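Citryl-spermidine/3,4-dihydroxybenzoyl-citryl-spermidine:spermidine ligase (Bacillus anthracis, PDB 3TO3) catalyses the ATP-dependent condensation of spermidine with citryl-spermidine intermediates in the biosynthesis of petrobactin, a catecholate siderophore used in iron acquisition and virulence. Local coordinates at residues R25-Q30 against Q127-D132; I11-E16 against A135-C140. One frame throughout, in Å; residues are numbered along the deposited sequence.

Starting from the N terminus, the chain lays down residues 11-16 at the end of helix 6-15 and then residues 25-30 on helix 18-37. It then runs through an antiparallel sheet, from strand 44-47 to strand 94-96, and helix 100-110. Helix 115-138 comes back past both: 127-132 closes contact 1 first, and 135-140 closes contact 2 soon after. Contact 1 is therefore nested inside contact 2, with 96 residues in its loop and 118 in the outer one. The centres of the two contacts lie about 13 Å apart and are joined by Phe130, which packs on Ile11 and Ile15. Together they tie the first two helices to one long helix, on a side of the chain that also touches the second subunit.

Contact 1 of 2, residues R25-Q30 against Q127-D132; sequences RRVLRQ and QTIFKD
Val27 sets its isopropyl group against Ile129 and Thr128, where helix 18-37 and helix 115-138 pack in the N-terminal helical part of this IucA/IucC-type synthetase. The two segments run roughly antiparallel, 142° between their directions. Going outward along Val27, CB already meets Ile129 CG1 at 3.8 Å. CG1, the branch opposite the backbone N, lies a little farther from that same Ile129 CG1, with Ile129 CD1 slightly farther off again. CG2, the other branch, comes closest, 3.7 Å from Ile129 CG1, and also touches the methyl CG2 of Thr128. Thr128 thus gives its methyl to the interface, while its hydroxyl OG1 is bonded to Glu124 O, one turn back in its own helix.

One edge of this apolar patch is polar. Arg26 leaves its helix with CG anti to the backbone N (chi1 173°) and runs extended to NE, which carries the guanidinium across to helix 115-138. There NH1 makes a long salt bridge to Asp132 OD2, 3.9 Å away, and the guanidinium and carboxylate planes stand 90° apart. A water closes the gap, accepting from Arg26 NH1 and donating to Asp132 OD2 at 2.7 Å. Asp132 is held from outside as well, by Lys168 at OD1 and the Tyr167 hydroxyl at OD2, so its negative charge is probably well compensated. NH1 also reaches Asp159 O, and the Arg26 side chain lies about 7 Å from the bound ATP. Gln30, one turn on, joins Asp159 O and the water in fixing the rotation of the guanidinium: Arg26 NE, at 2.8 Å, and NH2 both grip Gln30 OE1 side-on, approaching from the same face of the amide.

Contact 2 of 2, residues I11-E16 against A135-C140; sequences ILKAIE and AQYERC
Tyr137 slides its ring under the backbone of Ala14, near the C-terminal ends of both helices. With chi1 at 180° the ring extends straight out from helix 115-138 to reach helix 6-15. Ala14 CA sits over one face, 3.9 Å from the ring centroid and 17° off the normal, a CH-pi contact with an aliphatic C-H directed at the pi cloud. The carbonyl O of Lys13 lies over that same face. At the root of the ring the methyl of Ala14 takes over, with its CB 3.6 Å from Tyr137 CB.

This is close helix packing in the N-terminal helical part of the protein, away from the ATP site: the short side chain of Ala14 is consistent with so close an approach of ring and backbone. At the far end of the ring, Tyr137 OH rests beside Lys13 CB at 3.6 Å. Beyond CG the lysine chain is extended and runs on past the tyrosine hydroxyl. Helix 6-15 also faces the second subunit, where Ile15 O accepts a hydrogen bond from Gln264 NE2 of that subunit. Past the end of helix 115-138, Arg139 folds back, and its NH1 meets a lone pair of Gln136 OE1 at 2.9 Å, in the carbonyl plane.

Contact 1 of 2, residues R25-Q30 against Q127-D132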
ATOM      1  N   ARG B  25      -4.688 -11.111 -22.730  1.00 40.12           N
ATOM      2  CA  ARG B  25      -5.133 -12.403 -23.176  1.00 42.42           C
ATOM      3  C   ARG B  25      -4.350 -13.504 -22.460  1.00 43.94           C
ATOM      4  O   ARG B  25      -4.929 -14.501 -22.030  1.00 39.77           O
ATOM      5  CB  ARG B  25      -4.995 -12.525 -24.699  1.00 37.72           C
ATOM      6  CG  ARG B  25      -6.153 -11.876 -25.412  1.00 32.71           C
ATOM      7  CD  ARG B  25      -5.821 -11.639 -26.845  1.00 28.23           C
ATOM      8  NE  ARG B  25      -6.973 -11.133 -27.576  1.00 32.80           N
ATOM      9  CZ  ARG B  25      -6.974 -10.908 -28.881  1.00 36.90           C
ATOM     10  NH1 ARG B  25      -5.885 -11.193 -29.584  1.00 35.82           N
ATOM     11  NH2 ARG B  25      -8.061 -10.420 -29.488  1.00 36.16           N
ATOM     12  N   ARG B  26      -3.039 -13.315 -22.338  1.00 43.69           N
ATOM     13  CA  ARG B  26      -2.201 -14.302 -21.685  1.00 38.64           C
ATOM     14  C   ARG B  26      -2.604 -14.471 -20.209  1.00 40.87           C
ATOM     15  O   ARG B  26      -2.732 -15.600 -19.712  1.00 36.69           O
ATOM     16  CB  ARG B  26      -0.726 -13.939 -21.802  1.00 40.17           C
ATOM     17  CG  ARG B  26       0.182 -14.850 -20.981  1.00 44.02           C
ATOM     18  CD  ARG B  26       1.608 -14.330 -20.856  1.00 41.26           C
ATOM     19  NE  ARG B  26       2.279 -15.090 -19.813  1.00 41.75           N
ATOM     20  CZ  ARG B  26       3.512 -14.877 -19.364  1.00 49.46           C
ATOM     21  NH1 ARG B  26       4.279 -13.910 -19.888  1.00 44.30           N
ATOM     22  NH2 ARG B  26       3.996 -15.657 -18.389  1.00 54.24           N
ATOM     23  N   VAL B  27      -2.827 -13.354 -19.522  1.00 31.76           N
ATOM     24  CA  VAL B  27      -3.131 -13.401 -18.106  1.00 30.64           C
ATOM     25  C   VAL B  27      -4.482 -14.048 -17.866  1.00 38.84           C
ATOM     26  O   VAL B  27      -4.644 -14.814 -16.930  1.00 36.41           O
ATOM     27  CB  VAL B  27      -3.053 -12.001 -17.450  1.00 32.88           C
ATOM     28  CG1 VAL B  27      -3.692 -12.019 -16.076  1.00 30.37           C
ATOM     29  CG2 VAL B  27      -1.586 -11.530 -17.350  1.00 28.22           C
ATOM     30  N   LEU B  28      -5.454 -13.762 -18.729  1.00 37.83           N
ATOM     31  CA  LEU B  28      -6.718 -14.465 -18.658  1.00 37.08           C
ATOM     32  C   LEU B  28      -6.540 -15.970 -18.904  1.00 37.82           C
ATOM     33  O   LEU B  28      -7.129 -16.794 -18.206  1.00 41.70           O
ATOM     34  CB  LEU B  28      -7.716 -13.891 -19.657  1.00 42.03           C
ATOM     35  CG  LEU B  28      -8.459 -12.662 -19.171  1.00 44.49           C
ATOM     36  CD1 LEU B  28      -9.267 -12.091 -20.328  1.00 43.86           C
ATOM     37  CD2 LEU B  28      -9.367 -13.106 -18.053  1.00 45.68           C
ATOM     38  N   ARG B  29      -5.724 -16.320 -19.890  1.00 32.96           N
ATOM     39  CA  ARG B  29      -5.512 -17.722 -20.219  1.00 38.90           C
ATOM     40  C   ARG B  29      -4.942 -18.494 -19.014  1.00 37.52           C
ATOM     41  O   ARG B  29      -5.460 -19.560 -18.644  1.00 36.99           O
ATOM     42  CB  ARG B  29      -4.626 -17.857 -21.469  1.00 32.11           C
ATOM     43  CG  ARG B  29      -4.231 -19.280 -21.797  1.00 34.32           C
ATOM     44  CD  ARG B  29      -3.392 -19.364 -23.091  1.00 39.97           C
ATOM     45  NE  ARG B  29      -2.083 -18.704 -22.955  1.00 45.21           N
ATOM     46  CZ  ARG B  29      -1.114 -19.093 -22.119  1.00 46.75           C
ATOM     47  NH1 ARG B  29      -1.291 -20.139 -21.324  1.00 49.53           N
ATOM     48  NH2 ARG B  29       0.037 -18.432 -22.058  1.00 53.15           N
ATOM     49  N   GLN B  30      -3.896 -17.949 -18.389  1.00 35.94           N
ATOM     50  CA  GLN B  30      -3.247 -18.658 -17.293  1.00 38.58           C
ATOM     51  C   GLN B  30      -4.259 -18.711 -16.132  1.00 40.54           C
ATOM     52  O   GLN B  30      -4.404 -19.751 -15.493  1.00 35.30           O
ATOM     53  CB  GLN B  30      -1.889 -18.032 -16.896  1.00 34.06           C
ATOM     54  CG  GLN B  30      -0.836 -18.085 -18.053  1.00 43.74           C
ATOM     55  CD  GLN B  30       0.582 -17.625 -17.668  1.00 47.56           C
ATOM     56  OE1 GLN B  30       1.465 -17.491 -18.536  1.00 43.66           O
ATOM     57  NE2 GLN B  30       0.817 -17.419 -16.366  1.00 45.92           N
ATOM     58  N   GLN B 127      -2.277  -5.502 -11.933  1.00 39.33           N
ATOM     59  CA  GLN B 127      -0.933  -4.961 -11.872  1.00 35.12           C
ATOM     60  C   GLN B 127       0.000  -5.785 -12.744  1.00 36.78           C
ATOM     61  O   GLN B 127       0.928  -5.244 -13.321  1.00 35.04           O
ATOM     62  CB  GLN B 127      -0.427  -4.878 -10.435  1.00 36.38           C
ATOM     63  CG  GLN B 127      -1.061  -3.740  -9.674  1.00 38.31           C
ATOM     64  CD  GLN B 127      -0.993  -2.436 -10.427  1.00 42.05           C
ATOM     65  OE1 GLN B 127       0.089  -1.940 -10.767  1.00 45.20           O
ATOM     66  NE2 GLN B 127      -2.142  -1.873 -10.700  1.00 47.81           N
ATOM     67  N   THR B 128      -0.274  -7.087 -12.858  1.00 36.21           N
ATOM     68  CA  THR B 128       0.531  -7.975 -13.691  1.00 34.98           C
ATOM     69  C   THR B 128       0.386  -7.565 -15.145  1.00 41.94           C
ATOM     70  O   THR B 128       1.374  -7.310 -15.831  1.00 40.70           O
ATOM     71  CB  THR B 128       0.163  -9.480 -13.484  1.00 34.68           C
ATOM     72  OG1 THR B 128       0.686  -9.894 -12.222  1.00 37.92           O
ATOM     73  CG2 THR B 128       0.785 -10.368 -14.564  1.00 31.01           C
ATOM     74  N   ILE B 129      -0.854  -7.480 -15.597  1.00 37.04           N
ATOM     75  CA  ILE B 129      -1.157  -6.982 -16.922  1.00 36.55           C
ATOM     76  C   ILE B 129      -0.468  -5.646 -17.163  1.00 40.87           C
ATOM     77  O   ILE B 129       0.137  -5.417 -18.213  1.00 36.21           O
ATOM     78  CB  ILE B 129      -2.688  -6.840 -17.090  1.00 41.65           C
ATOM     79  CG1 ILE B 129      -3.322  -8.224 -17.144  1.00 40.49           C
ATOM     80  CG2 ILE B 129      -3.056  -6.083 -18.349  1.00 36.11           C
ATOM     81  CD1 ILE B 129      -4.755  -8.167 -17.189  1.00 34.99           C
ATOM     82  N   PHE B 130      -0.552  -4.755 -16.186  1.00 39.82           N
ATOM     83  CA  PHE B 130       0.044  -3.439 -16.359  1.00 41.26           C
ATOM     84  C   PHE B 130       1.572  -3.489 -16.490  1.00 45.43           C
ATOM     85  O   PHE B 130       2.132  -2.943 -17.432  1.00 41.64           O
ATOM     86  CB  PHE B 130      -0.368  -2.532 -15.203  1.00 37.22           C
ATOM     87  CG  PHE B 130       0.313  -1.183 -15.199  1.00 39.72           C
ATOM     88  CD1 PHE B 130      -0.033  -0.198 -16.123  1.00 35.38           C
ATOM     89  CD2 PHE B 130       1.248  -0.886 -14.237  1.00 40.62           C
ATOM     90  CE1 PHE B 130       0.569   1.062 -16.103  1.00 40.06           C
ATOM     91  CE2 PHE B 130       1.862   0.386 -14.193  1.00 49.40           C
ATOM     92  CZ  PHE B 130       1.527   1.356 -15.139  1.00 48.94           C
ATOM     93  N   LYS B 131       2.242  -4.134 -15.539  1.00 42.70           N
ATOM     94  CA  LYS B 131       3.681  -4.236 -15.618  1.00 39.38           C
ATOM     95  C   LYS B 131       4.183  -5.062 -16.808  1.00 46.39           C
ATOM     96  O   LYS B 131       5.241  -4.740 -17.355  1.00 38.73           O
ATOM     97  CB  LYS B 131       4.292  -4.753 -14.321  1.00 36.80           C
ATOM     98  CG  LYS B 131       4.537  -3.627 -13.319  1.00 41.10           C
ATOM     99  CD  LYS B 131       3.394  -3.505 -12.310  1.00 39.96           C
ATOM    100  CE  LYS B 131       3.758  -2.527 -11.185  1.00 45.91           C
ATOM    101  NZ  LYS B 131       2.802  -2.533 -10.047  1.00 45.92           N
ATOM    102  N   ASP B 132       3.459  -6.113 -17.220  1.00 38.15           N
ATOM    103  CA  ASP B 132       4.003  -6.917 -18.282  1.00 33.78           C
ATOM    104  C   ASP B 132       3.804  -6.262 -19.653  1.00 40.14           C
ATOM    105  O   ASP B 132       4.650  -6.405 -20.541  1.00 36.38           O
ATOM    106  CB  ASP B 132       3.540  -8.362 -18.278  1.00 42.62           C
ATOM    107  CG  ASP B 132       4.373  -9.229 -19.246  1.00 49.38           C
ATOM    108  OD1 ASP B 132       5.628  -9.092 -19.281  1.00 52.66           O
ATOM    109  OD2 ASP B 132       3.784 -10.039 -19.985  1.00 47.83           O
TER
HETATM  110  O   HOH W   1       3.577 -11.744 -22.121  1.00 55.11           O

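Contact 2 of 2, residues I11-E16 against A135-C140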
ATOM      1  N   ILE B  11       4.794   4.702 -21.219  1.00 43.23           N
ATOM      2  CA  ILE B  11       3.763   3.975 -20.509  1.00 41.18           C
ATOM      3  C   ILE B  11       2.447   4.077 -21.249  1.00 43.80           C
ATOM      4  O   ILE B  11       1.742   3.062 -21.441  1.00 41.75           O
ATOM      5  CB  ILE B  11       3.531   4.541 -19.095  1.00 56.46           C
ATOM      6  CG1 ILE B  11       4.740   4.281 -18.252  1.00 60.69           C
ATOM      7  CG2 ILE B  11       2.425   3.767 -18.421  1.00 62.84           C
ATOM      8  CD1 ILE B  11       4.824   2.842 -17.929  1.00 69.47           C
ATOM      9  N   LEU B  12       2.100   5.301 -21.649  1.00 38.07           N
ATOM     10  CA  LEU B  12       0.839   5.492 -22.353  1.00 48.16           C
ATOM     11  C   LEU B  12       0.802   4.747 -23.685  1.00 52.36           C
ATOM     12  O   LEU B  12      -0.169   4.058 -23.974  1.00 54.64           O
ATOM     13  CB  LEU B  12       0.552   6.966 -22.570  1.00 51.32           C
ATOM     14  CG  LEU B  12      -0.003   7.645 -21.337  1.00 50.52           C
ATOM     15  CD1 LEU B  12      -0.357   9.094 -21.681  1.00 52.08           C
ATOM     16  CD2 LEU B  12      -1.226   6.887 -20.888  1.00 47.60           C
ATOM     17  N   LYS B  13       1.864   4.869 -24.482  1.00 50.93           N
ATOM     18  CA  LYS B  13       1.943   4.127 -25.734  1.00 51.14           C
ATOM     19  C   LYS B  13       1.855   2.615 -25.492  1.00 48.31           C
ATOM     20  O   LYS B  13       1.203   1.882 -26.243  1.00 53.46           O
ATOM     21  CB  LYS B  13       3.212   4.490 -26.517  1.00 51.62           C
ATOM     22  CG  LYS B  13       3.153   5.863 -27.163  1.00 59.92           C
ATOM     23  CD  LYS B  13       4.295   6.068 -28.162  1.00 78.79           C
ATOM     24  CE  LYS B  13       4.320   7.503 -28.712  1.00 87.06           C
ATOM     25  NZ  LYS B  13       5.650   7.882 -29.311  1.00 88.76           N
ATOM     26  N   ALA B  14       2.501   2.137 -24.442  1.00 37.69           N
ATOM     27  CA  ALA B  14       2.441   0.702 -24.174  1.00 40.96           C
ATOM     28  C   ALA B  14       1.019   0.266 -23.854  1.00 42.02           C
ATOM     29  O   ALA B  14       0.551  -0.760 -24.357  1.00 50.29           O
ATOM     30  CB  ALA B  14       3.382   0.315 -23.040  1.00 32.47           C
ATOM     31  N   ILE B  15       0.339   1.037 -23.004  1.00 41.35           N
ATOM     32  CA  ILE B  15      -1.021   0.684 -22.607  1.00 48.38           C
ATOM     33  C   ILE B  15      -1.941   0.741 -23.802  1.00 50.83           C
ATOM     34  O   ILE B  15      -2.877  -0.054 -23.895  1.00 48.15           O
ATOM     35  CB  ILE B  15      -1.636   1.612 -21.536  1.00 51.53           C
ATOM     36  CG1 ILE B  15      -0.858   1.534 -20.252  1.00 53.80           C
ATOM     37  CG2 ILE B  15      -3.026   1.135 -21.201  1.00 49.52           C
ATOM     38  CD1 ILE B  15      -0.641   0.116 -19.848  1.00 55.38           C
ATOM     39  N   GLU B  16      -1.669   1.680 -24.711  1.00 50.37           N
ATOM     40  CA  GLU B  16      -2.558   1.917 -25.853  1.00 57.03           C
ATOM     41  C   GLU B  16      -2.261   0.960 -26.986  1.00 56.36           C
ATOM     42  O   GLU B  16      -2.880   1.049 -28.034  1.00 58.31           O
ATOM     43  CB  GLU B  16      -2.395   3.342 -26.400  1.00 56.01           C
ATOM     44  CG  GLU B  16      -3.107   4.450 -25.648  1.00 66.11           C
ATOM     45  CD  GLU B  16      -2.471   5.827 -25.920  1.00 84.97           C
ATOM     46  OE1 GLU B  16      -1.357   5.877 -26.486  1.00 90.69           O
ATOM     47  OE2 GLU B  16      -3.073   6.867 -25.567  1.00 94.74           O
ATOM     48  N   ALA B 135       6.752  -4.145 -20.296  1.00 39.28           N
ATOM     49  CA  ALA B 135       7.908  -4.963 -20.679  1.00 40.08           C
ATOM     50  C   ALA B 135       7.791  -5.538 -22.125  1.00 33.20           C
ATOM     51  O   ALA B 135       8.743  -5.448 -22.903  1.00 39.18           O
ATOM     52  CB  ALA B 135       8.175  -6.051 -19.664  1.00 31.82           C
ATOM     53  N   GLN B 136       6.651  -6.139 -22.464  1.00 37.39           N
ATOM     54  CA  GLN B 136       6.444  -6.691 -23.811  1.00 42.22           C
ATOM     55  C   GLN B 136       6.542  -5.568 -24.849  1.00 47.71           C
ATOM     56  O   GLN B 136       7.010  -5.778 -25.955  1.00 49.05           O
ATOM     57  CB  GLN B 136       5.092  -7.385 -23.939  1.00 44.87           C
ATOM     58  CG  GLN B 136       4.910  -8.565 -23.003  1.00 48.14           C
ATOM     59  CD  GLN B 136       5.982  -9.606 -23.192  1.00 55.10           C
ATOM     60  OE1 GLN B 136       6.348  -9.922 -24.320  1.00 62.19           O
ATOM     61  NE2 GLN B 136       6.528 -10.113 -22.093  1.00 58.11           N
ATOM     62  N   TYR B 137       6.117  -4.365 -24.481  1.00 41.37           N
ATOM     63  CA  TYR B 137       6.166  -3.272 -25.423  1.00 46.41           C
ATOM     64  C   TYR B 137       7.598  -2.754 -25.657  1.00 50.80           C
ATOM     65  O   TYR B 137       7.940  -2.352 -26.756  1.00 51.29           O
ATOM     66  CB  TYR B 137       5.252  -2.151 -24.965  1.00 40.21           C
ATOM     67  CG  TYR B 137       5.256  -0.976 -25.894  1.00 36.34           C
ATOM     68  CD1 TYR B 137       4.504  -1.006 -27.051  1.00 38.74           C
ATOM     69  CD2 TYR B 137       5.995   0.174 -25.610  1.00 48.27           C
ATOM     70  CE1 TYR B 137       4.485   0.070 -27.932  1.00 47.10           C
ATOM     71  CE2 TYR B 137       5.985   1.274 -26.489  1.00 52.21           C
ATOM     72  CZ  TYR B 137       5.220   1.198 -27.658  1.00 52.34           C
ATOM     73  OH  TYR B 137       5.161   2.227 -28.568  1.00 58.06           O
ATOM     74  N   GLU B 138       8.444  -2.788 -24.636  1.00 54.25           N
ATOM     75  CA  GLU B 138       9.817  -2.312 -24.791  1.00 56.49           C
ATOM     76  C   GLU B 138      10.779  -3.294 -25.460  1.00 56.99           C
ATOM     77  O   GLU B 138      11.825  -2.876 -25.957  1.00 60.95           O
ATOM     78  CB  GLU B 138      10.383  -1.874 -23.442  1.00 61.73           C
ATOM     79  CG  GLU B 138       9.736  -0.611 -22.936  1.00 68.85           C
ATOM     80  CD  GLU B 138      10.183   0.616 -23.713  1.00 84.51           C
ATOM     81  OE1 GLU B 138       9.308   1.375 -24.198  1.00 87.71           O
ATOM     82  OE2 GLU B 138      11.414   0.832 -23.826  1.00 91.29           O
ATOM     83  N   ARG B 139      10.414  -4.581 -25.486  1.00 57.99           N
ATOM     84  CA  ARG B 139      11.295  -5.645 -25.974  1.00 58.79           C
ATOM     85  C   ARG B 139      11.530  -5.557 -27.480  1.00 67.71           C
ATOM     86  O   ARG B 139      10.609  -5.214 -28.237  1.00 66.65           O
ATOM     87  CB  ARG B 139      10.758  -7.033 -25.601  1.00 50.58           C
ATOM     88  CG  ARG B 139       9.638  -7.559 -26.510  1.00 59.47           C
ATOM     89  CD  ARG B 139       9.073  -8.924 -26.043  1.00 62.06           C
ATOM     90  NE  ARG B 139      10.095  -9.972 -25.900  1.00 73.89           N
ATOM     91  CZ  ARG B 139       9.877 -11.198 -25.414  1.00 74.78           C
ATOM     92  NH1 ARG B 139       8.667 -11.567 -25.000  1.00 65.19           N
ATOM     93  NH2 ARG B 139      10.882 -12.068 -25.340  1.00 83.28           N
ATOM     94  N   CYS B 140      12.758  -5.892 -27.897  1.00 74.35           N
ATOM     95  CA  CYS B 140      13.165  -5.880 -29.319  1.00 79.23           C
ATOM     96  C   CYS B 140      12.866  -7.175 -30.114  1.00 85.08           C
ATOM     97  O   CYS B 140      12.342  -8.151 -29.579  1.00 80.26           O
ATOM     98  CB  CYS B 140      14.652  -5.517 -29.439  1.00 74.62           C
ATOM     99  SG  CYS B 140      15.216  -5.177 -31.145  1.00147.57           S
TER